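Local coordinates for protein glucosamine kinase (Streptacidiphilus jiangxiensis, PDB 6HWJ) that catalyses the magnesium- and ATP-dependent phosphorylation of D-glucosamine to D-glucosamine 6-phosphate, and acts on glucose to a lesser extent, at residues A[261-265]-A[410-414]; A[402-406]-A[427-433]; A[2-8]-A[61-65]; A[30-36]-A[48-54]. One frame throughout, in Å; residues are numbered along the deposited sequence. Where two conformers were deposited one is given.

Contact 1. Residues A[261-265]-A[410-414]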
# COMPACT_ATOMS: atom_id res chain seq x y z
N VAL A 261 -14.36 9.13 -20.14
CA VAL A 261 -15.43 9.66 -20.98
C VAL A 261 -15.62 8.81 -22.23
O VAL A 261 -16.75 8.66 -22.72
CB VAL A 261 -15.14 11.13 -21.35
CG1 VAL A 261 -16.05 11.59 -22.46
CG2 VAL A 261 -15.30 12.03 -20.15
N ALA A 262 -14.53 8.25 -22.77
CA ALA A 262 -14.60 7.48 -24.00
C ALA A 262 -15.01 6.02 -23.78
O ALA A 262 -15.29 5.32 -24.76
CB ALA A 262 -13.25 7.52 -24.73
N SER A 263 -15.04 5.55 -22.53
CA SER A 263 -15.25 4.14 -22.26
C SER A 263 -16.47 3.84 -21.39
O SER A 263 -16.94 2.70 -21.42
CB SER A 263 -14.01 3.54 -21.59
OG SER A 263 -13.68 4.27 -20.43
N VAL A 264 -16.99 4.80 -20.64
CA VAL A 264 -18.10 4.53 -19.73
C VAL A 264 -19.40 4.51 -20.53
O VAL A 264 -19.76 5.51 -21.15
CB VAL A 264 -18.17 5.58 -18.60
CG1 VAL A 264 -19.44 5.39 -17.78
CG2 VAL A 264 -16.93 5.49 -17.71
N PRO A 265 -20.14 3.41 -20.52
CA PRO A 265 -21.35 3.33 -21.35
C PRO A 265 -22.59 3.80 -20.60
O PRO A 265 -22.57 4.08 -19.41
CB PRO A 265 -21.43 1.83 -21.67
CG PRO A 265 -20.91 1.19 -20.40
CD PRO A 265 -19.85 2.12 -19.86
N TYR A 410 -14.24 4.80 -12.35
CA TYR A 410 -14.79 4.49 -13.66
C TYR A 410 -13.85 3.57 -14.45
O TYR A 410 -14.30 2.62 -15.12
CB TYR A 410 -15.02 5.76 -14.49
CG TYR A 410 -16.15 6.65 -14.06
CD1 TYR A 410 -17.47 6.27 -14.27
CD2 TYR A 410 -15.91 7.90 -13.52
CE1 TYR A 410 -18.51 7.12 -13.92
CE2 TYR A 410 -16.94 8.75 -13.18
CZ TYR A 410 -18.23 8.36 -13.39
OH TYR A 410 -19.25 9.22 -13.04
N LEU A 411 -12.55 3.86 -14.40
CA LEU A 411 -11.60 3.07 -15.16
C LEU A 411 -11.49 1.67 -14.59
O LEU A 411 -11.43 0.69 -15.34
CB LEU A 411 -10.23 3.77 -15.19
CG LEU A 411 -10.18 5.13 -15.91
CD1 LEU A 411 -8.76 5.70 -15.92
CD2 LEU A 411 -10.69 5.02 -17.34
N TYR A 412 -11.47 1.55 -13.26
CA TYR A 412 -11.52 0.22 -12.65
C TYR A 412 -12.75 -0.55 -13.15
O TYR A 412 -12.65 -1.71 -13.57
CB TYR A 412 -11.54 0.32 -11.14
CG TYR A 412 -11.79 -1.01 -10.48
CD1 TYR A 412 -10.75 -1.92 -10.30
CD2 TYR A 412 -13.06 -1.37 -10.06
CE1 TYR A 412 -10.99 -3.16 -9.70
CE2 TYR A 412 -13.30 -2.59 -9.48
CZ TYR A 412 -12.26 -3.48 -9.31
OH TYR A 412 -12.50 -4.70 -8.72
N ALA A 413 -13.91 0.11 -13.15
CA ALA A 413 -15.14 -0.55 -13.54
C ALA A 413 -15.05 -1.08 -14.96
O ALA A 413 -15.32 -2.26 -15.22
CB ALA A 413 -16.32 0.42 -13.39
N VAL A 414 -14.70 -0.21 -15.92
CA VAL A 414 -14.76 -0.62 -17.32
C VAL A 414 -13.70 -1.69 -17.60
O VAL A 414 -13.88 -2.51 -18.50
CB VAL A 414 -14.60 0.59 -18.26
CG1 VAL A 414 -15.76 1.57 -18.06
CG2 VAL A 414 -13.24 1.28 -18.05

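Contact 2. Residues A[402-406]-A[427-433]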
# COMPACT_ATOMS: atom_id res chain seq x y z
N ARG A 402 -9.83 14.63 -5.34
CA ARG A 402 -11.00 13.79 -5.12
C ARG A 402 -11.68 13.45 -6.44
O ARG A 402 -12.01 12.29 -6.70
CB ARG A 402 -11.98 14.47 -4.15
CG ARG A 402 -13.28 13.72 -3.97
CD ARG A 402 -13.06 12.31 -3.36
NE ARG A 402 -14.32 11.58 -3.28
CZ ARG A 402 -15.20 11.71 -2.28
NH1 ARG A 402 -16.34 11.04 -2.31
NH2 ARG A 402 -14.93 12.50 -1.25
N TYR A 403 -11.88 14.45 -7.30
CA TYR A 403 -12.46 14.18 -8.60
C TYR A 403 -11.66 13.10 -9.32
O TYR A 403 -12.23 12.17 -9.89
CB TYR A 403 -12.53 15.46 -9.44
CG TYR A 403 -13.60 16.46 -9.02
CD1 TYR A 403 -14.50 16.17 -8.00
CD2 TYR A 403 -13.72 17.69 -9.67
CE1 TYR A 403 -15.48 17.09 -7.63
CE2 TYR A 403 -14.70 18.59 -9.31
CZ TYR A 403 -15.57 18.29 -8.28
OH TYR A 403 -16.55 19.21 -7.92
N ALA A 404 -10.32 13.21 -9.29
CA ALA A 404 -9.48 12.23 -9.97
C ALA A 404 -9.65 10.83 -9.37
O ALA A 404 -9.56 9.83 -10.09
CB ALA A 404 -8.02 12.66 -9.89
N GLN A 405 -9.88 10.75 -8.07
CA GLN A 405 -10.13 9.46 -7.44
C GLN A 405 -11.39 8.83 -8.02
O GLN A 405 -11.40 7.64 -8.36
CB GLN A 405 -10.27 9.61 -5.93
CG GLN A 405 -9.00 9.93 -5.18
CD GLN A 405 -8.10 8.71 -4.99
OE1 GLN A 405 -8.50 7.58 -5.27
NE2 GLN A 405 -6.89 8.95 -4.51
N GLU A 406 -12.47 9.62 -8.14
CA GLU A 406 -13.72 9.08 -8.67
C GLU A 406 -13.56 8.66 -10.13
O GLU A 406 -14.11 7.62 -10.54
CB GLU A 406 -14.84 10.12 -8.52
CG GLU A 406 -15.06 10.60 -7.09
CD GLU A 406 -15.48 9.46 -6.14
OE1 GLU A 406 -15.94 8.42 -6.64
OE2 GLU A 406 -15.36 9.61 -4.91
N SER A 427 -21.31 9.04 -6.17
CA SER A 427 -20.39 9.89 -5.43
C SER A 427 -20.32 11.28 -6.04
O SER A 427 -20.48 12.29 -5.34
CB SER A 427 -18.99 9.26 -5.40
OG SER A 427 -19.03 7.95 -4.90
N LEU A 428 -20.08 11.36 -7.36
CA LEU A 428 -19.96 12.65 -8.03
C LEU A 428 -21.28 13.39 -8.05
O LEU A 428 -21.29 14.63 -8.02
CB LEU A 428 -19.44 12.49 -9.46
CG LEU A 428 -17.96 12.14 -9.59
CD1 LEU A 428 -17.65 11.72 -11.02
CD2 LEU A 428 -17.09 13.31 -9.17
N THR A 429 -22.39 12.67 -8.12
CA THR A 429 -23.70 13.30 -8.03
C THR A 429 -23.83 14.12 -6.75
O THR A 429 -24.34 15.24 -6.79
CB THR A 429 -24.82 12.26 -8.12
OG1 THR A 429 -24.81 11.65 -9.42
CG2 THR A 429 -26.18 12.91 -7.88
N ASP A 430 -23.34 13.60 -5.63
CA ASP A 430 -23.39 14.33 -4.37
C ASP A 430 -22.23 15.32 -4.22
O ASP A 430 -22.38 16.31 -3.49
CB ASP A 430 -23.39 13.35 -3.18
CG ASP A 430 -24.74 12.66 -2.99
OD1 ASP A 430 -25.72 13.04 -3.68
OD2 ASP A 430 -24.83 11.75 -2.14
N LEU A 431 -21.10 15.10 -4.89
CA LEU A 431 -19.95 16.00 -4.76
C LEU A 431 -20.12 17.28 -5.56
O LEU A 431 -19.80 18.38 -5.09
CB LEU A 431 -18.67 15.29 -5.21
CG LEU A 431 -18.04 14.25 -4.30
CD1 LEU A 431 -16.99 13.48 -5.08
CD2 LEU A 431 -17.43 14.91 -3.08
N LEU A 432 -20.58 17.16 -6.81
CA LEU A 432 -20.58 18.29 -7.71
C LEU A 432 -21.52 19.37 -7.20
O LEU A 432 -22.56 19.06 -6.60
CB LEU A 432 -20.99 17.85 -9.11
CG LEU A 432 -19.96 16.99 -9.85
CD1 LEU A 432 -20.60 16.32 -11.06
CD2 LEU A 432 -18.78 17.84 -10.27
N PRO A 433 -21.19 20.64 -7.42
CA PRO A 433 -22.08 21.72 -6.97
C PRO A 433 -23.44 21.61 -7.65
O PRO A 433 -23.55 21.66 -8.88
CB PRO A 433 -21.33 22.99 -7.39
CG PRO A 433 -20.45 22.56 -8.52
CD PRO A 433 -20.02 21.16 -8.16
O HOH W 1 -17.25 19.33 -5.26

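Contact 3. Residues A[2-8]-A[61-65]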
# COMPACT_ATOMS: atom_id res chain seq x y z
N THR A 2 33.11 -27.81 0.37
CA THR A 2 31.82 -27.40 -0.16
C THR A 2 31.99 -26.09 -0.92
O THR A 2 32.70 -25.19 -0.46
CB THR A 2 30.79 -27.23 0.95
OG1 THR A 2 31.43 -26.67 2.11
CG2 THR A 2 30.15 -28.58 1.30
N PRO A 3 31.34 -25.93 -2.08
CA PRO A 3 31.45 -24.66 -2.79
C PRO A 3 30.96 -23.52 -1.91
O PRO A 3 30.22 -23.72 -0.94
CB PRO A 3 30.55 -24.85 -4.02
CG PRO A 3 30.38 -26.33 -4.16
CD PRO A 3 30.45 -26.89 -2.77
N ASN A 4 31.40 -22.32 -2.25
CA ASN A 4 30.81 -21.15 -1.63
C ASN A 4 29.40 -20.95 -2.19
O ASN A 4 28.96 -21.62 -3.13
CB ASN A 4 31.68 -19.92 -1.86
CG ASN A 4 31.91 -19.64 -3.32
OD1 ASN A 4 31.07 -19.93 -4.17
ND2 ASN A 4 33.06 -19.07 -3.63
N TRP A 5 28.67 -20.02 -1.58
CA TRP A 5 27.31 -19.75 -2.02
C TRP A 5 27.28 -19.34 -3.49
O TRP A 5 26.35 -19.70 -4.22
CB TRP A 5 26.69 -18.66 -1.16
CG TRP A 5 26.32 -19.08 0.23
CD1 TRP A 5 27.03 -18.85 1.37
CD2 TRP A 5 25.14 -19.78 0.63
NE1 TRP A 5 26.35 -19.34 2.44
CE2 TRP A 5 25.19 -19.92 2.02
CE3 TRP A 5 24.04 -20.30 -0.06
CZ2 TRP A 5 24.20 -20.57 2.75
CZ3 TRP A 5 23.05 -20.93 0.66
CH2 TRP A 5 23.14 -21.07 2.05
N SER A 6 28.29 -18.57 -3.94
CA SER A 6 28.32 -18.12 -5.33
C SER A 6 28.35 -19.29 -6.30
O SER A 6 27.63 -19.30 -7.30
CB SER A 6 29.53 -17.21 -5.57
OG SER A 6 29.51 -16.10 -4.69
N GLU A 7 29.20 -20.28 -6.02
CA GLU A 7 29.31 -21.44 -6.90
C GLU A 7 28.05 -22.29 -6.86
O GLU A 7 27.64 -22.86 -7.88
CB GLU A 7 30.51 -22.30 -6.50
CG GLU A 7 31.86 -21.63 -6.62
CD GLU A 7 32.97 -22.48 -6.00
OE1 GLU A 7 33.80 -23.03 -6.76
OE2 GLU A 7 32.99 -22.62 -4.76
N LEU A 8 27.42 -22.42 -5.69
CA LEU A 8 26.18 -23.17 -5.62
C LEU A 8 25.09 -22.49 -6.44
O LEU A 8 24.32 -23.16 -7.14
CB LEU A 8 25.73 -23.32 -4.16
CG LEU A 8 26.50 -24.32 -3.29
CD1 LEU A 8 26.03 -24.19 -1.84
CD2 LEU A 8 26.34 -25.76 -3.77
N PRO A 61 15.29 -16.55 -0.62
CA PRO A 61 15.67 -17.25 0.60
C PRO A 61 16.26 -18.60 0.24
O PRO A 61 15.65 -19.37 -0.51
CB PRO A 61 14.35 -17.38 1.37
CG PRO A 61 13.32 -17.47 0.29
CD PRO A 61 13.84 -16.60 -0.86
N LEU A 62 17.45 -18.87 0.75
CA LEU A 62 18.21 -20.03 0.32
C LEU A 62 18.47 -20.97 1.49
O LEU A 62 18.66 -20.55 2.64
CB LEU A 62 19.55 -19.62 -0.30
CG LEU A 62 19.43 -18.86 -1.61
CD1 LEU A 62 20.73 -18.10 -1.85
CD2 LEU A 62 19.13 -19.79 -2.78
N VAL A 63 18.51 -22.26 1.17
CA VAL A 63 18.88 -23.29 2.14
C VAL A 63 19.75 -24.31 1.43
O VAL A 63 19.44 -24.78 0.33
CB VAL A 63 17.63 -23.95 2.76
CG1 VAL A 63 16.88 -24.74 1.71
CG2 VAL A 63 18.03 -24.83 3.95
N ARG A 64 20.86 -24.66 2.06
CA ARG A 64 21.67 -25.75 1.54
C ARG A 64 20.97 -27.07 1.86
O ARG A 64 20.52 -27.29 2.98
CB ARG A 64 23.08 -25.70 2.13
CG ARG A 64 23.91 -24.54 1.54
CD ARG A 64 25.29 -24.42 2.19
NE ARG A 64 26.05 -23.27 1.71
CZ ARG A 64 27.24 -23.33 1.15
NH1 ARG A 64 27.86 -24.51 0.97
NH2 ARG A 64 27.84 -22.22 0.75
N ASP A 65 20.82 -27.93 0.85
CA ASP A 65 20.19 -29.23 1.01
C ASP A 65 21.08 -30.24 0.34
O ASP A 65 21.46 -30.05 -0.82
CB ASP A 65 18.78 -29.24 0.40
CG ASP A 65 17.98 -30.49 0.79
OD1 ASP A 65 18.56 -31.60 0.80
OD2 ASP A 65 16.77 -30.37 1.07

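Contact 4. Residues A[30-36]-A[48-54]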
# COMPACT_ATOMS: atom_id res chain seq x y z
N PRO A 30 16.15 -17.66 -17.61
CA PRO A 30 17.39 -17.92 -18.34
C PRO A 30 18.59 -17.94 -17.40
O PRO A 30 18.73 -17.10 -16.50
CB PRO A 30 17.47 -16.75 -19.33
CG PRO A 30 16.74 -15.64 -18.65
CD PRO A 30 15.67 -16.28 -17.79
N GLY A 31 19.44 -18.93 -17.61
CA GLY A 31 20.64 -19.10 -16.82
C GLY A 31 21.88 -18.75 -17.61
O GLY A 31 21.81 -18.43 -18.80
N PRO A 32 23.04 -18.83 -16.96
CA PRO A 32 23.17 -19.25 -15.56
C PRO A 32 22.86 -18.11 -14.61
O PRO A 32 22.89 -16.95 -15.02
CB PRO A 32 24.63 -19.67 -15.45
CG PRO A 32 25.33 -18.75 -16.42
CD PRO A 32 24.35 -18.49 -17.55
N LEU A 33 22.54 -18.45 -13.35
CA LEU A 33 22.32 -17.46 -12.32
C LEU A 33 23.66 -16.93 -11.81
O LEU A 33 24.69 -17.58 -11.90
CB LEU A 33 21.55 -18.07 -11.15
CG LEU A 33 20.21 -18.74 -11.41
CD1 LEU A 33 19.61 -19.23 -10.08
CD2 LEU A 33 19.24 -17.78 -12.10
N ARG A 34 23.62 -15.72 -11.25
CA ARG A 34 24.78 -15.12 -10.62
C ARG A 34 24.37 -14.53 -9.28
O ARG A 34 23.39 -13.80 -9.18
CB ARG A 34 25.39 -14.02 -11.51
CG ARG A 34 26.75 -13.53 -11.02
CD ARG A 34 27.29 -12.40 -11.89
NE ARG A 34 26.51 -11.18 -11.73
CZ ARG A 34 26.70 -10.07 -12.44
NH1 ARG A 34 25.94 -9.01 -12.22
NH2 ARG A 34 27.65 -10.03 -13.37
N LEU A 35 25.14 -14.84 -8.25
CA LEU A 35 24.89 -14.33 -6.91
C LEU A 35 25.55 -12.96 -6.77
O LEU A 35 26.77 -12.84 -6.86
CB LEU A 35 25.40 -15.31 -5.87
CG LEU A 35 25.13 -15.00 -4.40
CD1 LEU A 35 23.62 -14.89 -4.15
CD2 LEU A 35 25.74 -16.08 -3.52
N ASP A 36 24.73 -11.93 -6.56
CA ASP A 36 25.24 -10.57 -6.40
C ASP A 36 25.54 -10.22 -4.95
O ASP A 36 26.44 -9.41 -4.68
CB ASP A 36 24.23 -9.56 -6.95
CG ASP A 36 24.28 -9.44 -8.47
OD1 ASP A 36 25.23 -9.97 -9.09
OD2 ASP A 36 23.36 -8.83 -9.04
N GLY A 48 19.78 -14.48 -0.56
CA GLY A 48 20.56 -14.16 -1.72
C GLY A 48 19.86 -13.09 -2.54
O GLY A 48 18.63 -13.06 -2.60
N VAL A 49 20.65 -12.21 -3.13
CA VAL A 49 20.22 -11.33 -4.21
C VAL A 49 20.82 -11.91 -5.48
O VAL A 49 22.05 -11.92 -5.65
CB VAL A 49 20.68 -9.89 -3.98
CG1 VAL A 49 20.32 -9.03 -5.17
CG2 VAL A 49 20.05 -9.34 -2.69
N VAL A 50 19.97 -12.46 -6.34
CA VAL A 50 20.40 -13.28 -7.46
C VAL A 50 19.97 -12.60 -8.75
O VAL A 50 18.87 -12.03 -8.84
CB VAL A 50 19.83 -14.71 -7.37
CG1 VAL A 50 20.31 -15.57 -8.52
CG2 VAL A 50 20.23 -15.33 -6.03
N ARG A 51 20.84 -12.65 -9.74
CA ARG A 51 20.57 -12.14 -11.08
C ARG A 51 20.43 -13.31 -12.04
O ARG A 51 21.32 -14.17 -12.11
CB ARG A 51 21.69 -11.20 -11.50
CG ARG A 51 21.39 -10.31 -12.67
CD ARG A 51 22.60 -9.44 -13.01
NE ARG A 51 22.98 -8.57 -11.88
CZ ARG A 51 22.75 -7.26 -11.83
NH1 ARG A 51 22.14 -6.63 -12.83
NH2 ARG A 51 23.13 -6.57 -10.76
N SER A 52 19.31 -13.35 -12.76
CA SER A 52 19.20 -14.28 -13.87
C SER A 52 19.91 -13.69 -15.10
O SER A 52 20.29 -12.51 -15.14
CB SER A 52 17.73 -14.60 -14.15
OG SER A 52 16.91 -13.45 -14.04
N ALA A 53 20.10 -14.53 -16.12
CA ALA A 53 20.91 -14.14 -17.27
C ALA A 53 20.29 -13.01 -18.08
O ALA A 53 20.97 -12.42 -18.92
CB ALA A 53 21.14 -15.36 -18.18
N ASP A 54 19.02 -12.69 -17.84
CA ASP A 54 18.36 -11.57 -18.48
C ASP A 54 18.48 -10.29 -17.66
O ASP A 54 17.73 -9.34 -17.91
CB ASP A 54 16.88 -11.89 -18.72
CG ASP A 54 16.14 -12.23 -17.43
OD1 ASP A 54 16.80 -12.25 -16.36
OD2 ASP A 54 14.92 -12.48 -17.48

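Contact 1. Residues A[261-265]-A[410-414]
V264 and Y410 carry this contact, their side chains meeting at a slant. The CG2 methyl of V264 comes within 3.6 Å of Y410 CD1 and lies almost as near to the CB of the same tyrosine, so it lies beside the CB-CG-CD1 side of Y410. Both methyls of the valine converge on CD1: with CG1 anti to the backbone N (chi1 172°), V264 CG1 also reaches Y410 CD1, at 4.1 Å. One helical turn on, V414 presents CG1 to the same valine, 4.1 Å from V264 CG2, while its own CG2 faces S263 OG at 3.8 Å. That hydroxyl makes no hydrogen bond across the contact; it is turned back to the carbonyl oxygen of E259 in its own helix. V414 CG1 also packs on the backbone O of S263, 3.7 Å away. The interface is therefore largely apolar, with no hydrogen bond across it, and modest, burying 209 Å² in all. Residues 410-414 belong to the motif inferred to determine substrate specificity. The contact joins the last part of helix 243-263 and the loop after it to helix 398-416, and the Y410 side chain continues onto L272 and W275 of helix 266-284 and P424 of helix 422-431.

Contact 2. Residues A[402-406]-A[427-433]
Side chains of R402, Y403 and E406 pack against S427, L428, L431 and L432 in an antiparallel helix pair, the short axes running 157° apart at a closest approach of 10.9 Å. R402 sets off anti to its own nitrogen (chi1 175°) and then bends at chi2 (62°), a course that lays the guanidinium across L431 at about a right angle. The CD1 methyl of L431 sits over one face, 3.7 Å from R402 NE. The same guanidinium grips E406 side-on within its helix, NE and NH1 both donating to OE2: R402 NE to E406 OE2 is 2.8 Å, OE2 using its anti lone pair and lying in the plane of the guanidinium. NH1 and NH2 have further partners in D347 and Q373, so this buried charge is held by several polar groups. E406 is also bent at chi2, which carries its carboxylate to S427, with E406 OE1 3.4 Å from S427 CB; OE1 accepts from H348 NE2. E406 CB lies 3.9 Å from L428 CG, the two side chains running past each other in opposite directions. E406 lies close to the glucosamine-binding E409. Y403 crosses L428 and L432 obliquely, its OH 3.5 Å from L432 CD2. One water bridges the two segments, 2.8 Å from Y403 OH and donating to L431 O at 2.7 Å.

Contact 3. Residues A[2-8]-A[61-65]
R64 reaches from its strand across the face of W5 to the start of helix 5-11, its chain running over the indole before the tip meets P3 O. From CB, which points toward the helix, chi1 (-72°) sets CG anti to the carbonyl carbon, and the chain then runs extended as far as NE. R64 CG lies 3.6 Å from W5 CH2. CD makes a CH-pi contact over the six-membered ring, and R64 NE stands over the same face, 3.4 Å from W5 CZ2. CZ comes 4.1 Å from the centroid of the five-membered ring, only 12° off its normal, a cation-pi contact. The guanidinium nevertheless stands on the indole instead of lying flat, the two planes being 88° apart, with its NE-NH2 edge toward the ring. One guanidinium face is covered by L8 CD1, centred 3.3 Å from R64 CZ. At the tip R64 NH1 and NH2 hold P3 O end-on, at 3.1 and 3.3 Å, with P3 O close to the guanidinium plane. The grip falls just before the helix, whose first turn is closed by a capping box: E7 N donates to N4 OD1 and N4 N to E7 OE2. W5 CZ3 also packs on L62 CB. This is a surface contact remote from the annotated sites, in which helix 5-11 lies on the antiparallel sheet: W5 touches L35 and L38 of strand 34-42, A46 of strand 45-51 and V70 of strand 69-72.

Contact 4. Residues A[30-36]-A[48-54]
Two arginines lie side by side here pointing the same way, R34 NH1 only 3.0 Å from R51 NE, with the D36 carboxylate to one side, taking bonds from each. They sit on one face of the beta hairpin of strands 34-42 and 45-51. Both nitrogens are donors, so the close pair is no bond, and the two arginines gather round the D36 carboxylate, each on a different oxygen. OD1 takes R34 NE, a bond made within residues 30-36, whereas OD2 accepts NE and NH2 of R51 side-on. The R51 grip is far from coplanar: carboxylate and guanidinium planes are 55° apart, NE meeting the syn lone pair of OD2 and NH2 coming from above the carboxylate plane. Both arginine chains leave anti to their backbone nitrogens and bend at chi3 in opposite senses, and their guanidinium planes end 70° apart. Beneath them, R34 and R51 form an antiparallel hydrogen-bonded pair, with R51 N to R34 O at 2.9 Å almost straight (178°); further along, D36 N donates to V49 O at 2.8 Å. L35 and V50 are the neighbouring non-hydrogen-bonded pair, and on their side the contacts are apolar: V50 CG1 meets L33 CB at 3.8 Å and V50 CG2 meets L35 CD1 at 3.9 Å. From helix 5-11, W5 covers L35, and V9 touches L33 and V50. Beyond the paired strands, near the cis peptide bond before P32, one further backbone bond joins the loops: A53 N donates to P30 O at 2.9 Å, from above the carbonyl plane, and P30 CG rests 3.7 Å from D54 CG.

How the contacts relate
The four contacts form two touching pairs on separate parts of the chain. Contacts 1 and 2 are buried and share helix 398-416; Y410 OH of the first packs on L428 CD1 of the second. Contact 1 is nearly all apolar, whereas contact 2 adds a buried ion pair and a bridging water. Contacts 3 and 4 lie far from both, their centres 41 Å (contacts 1 and 4) to 56 Å (contacts 2 and 3) away, on the N-terminal antiparallel sheet, with contact 4 nested in the loop closed by contact 3. They meet through W5, S6 and L35. Contact 3 is a surface contact built on one arginine and a tryptophan; contact 4, partly buried, combines backbone pairing with charge on one face and apolar packing on the other.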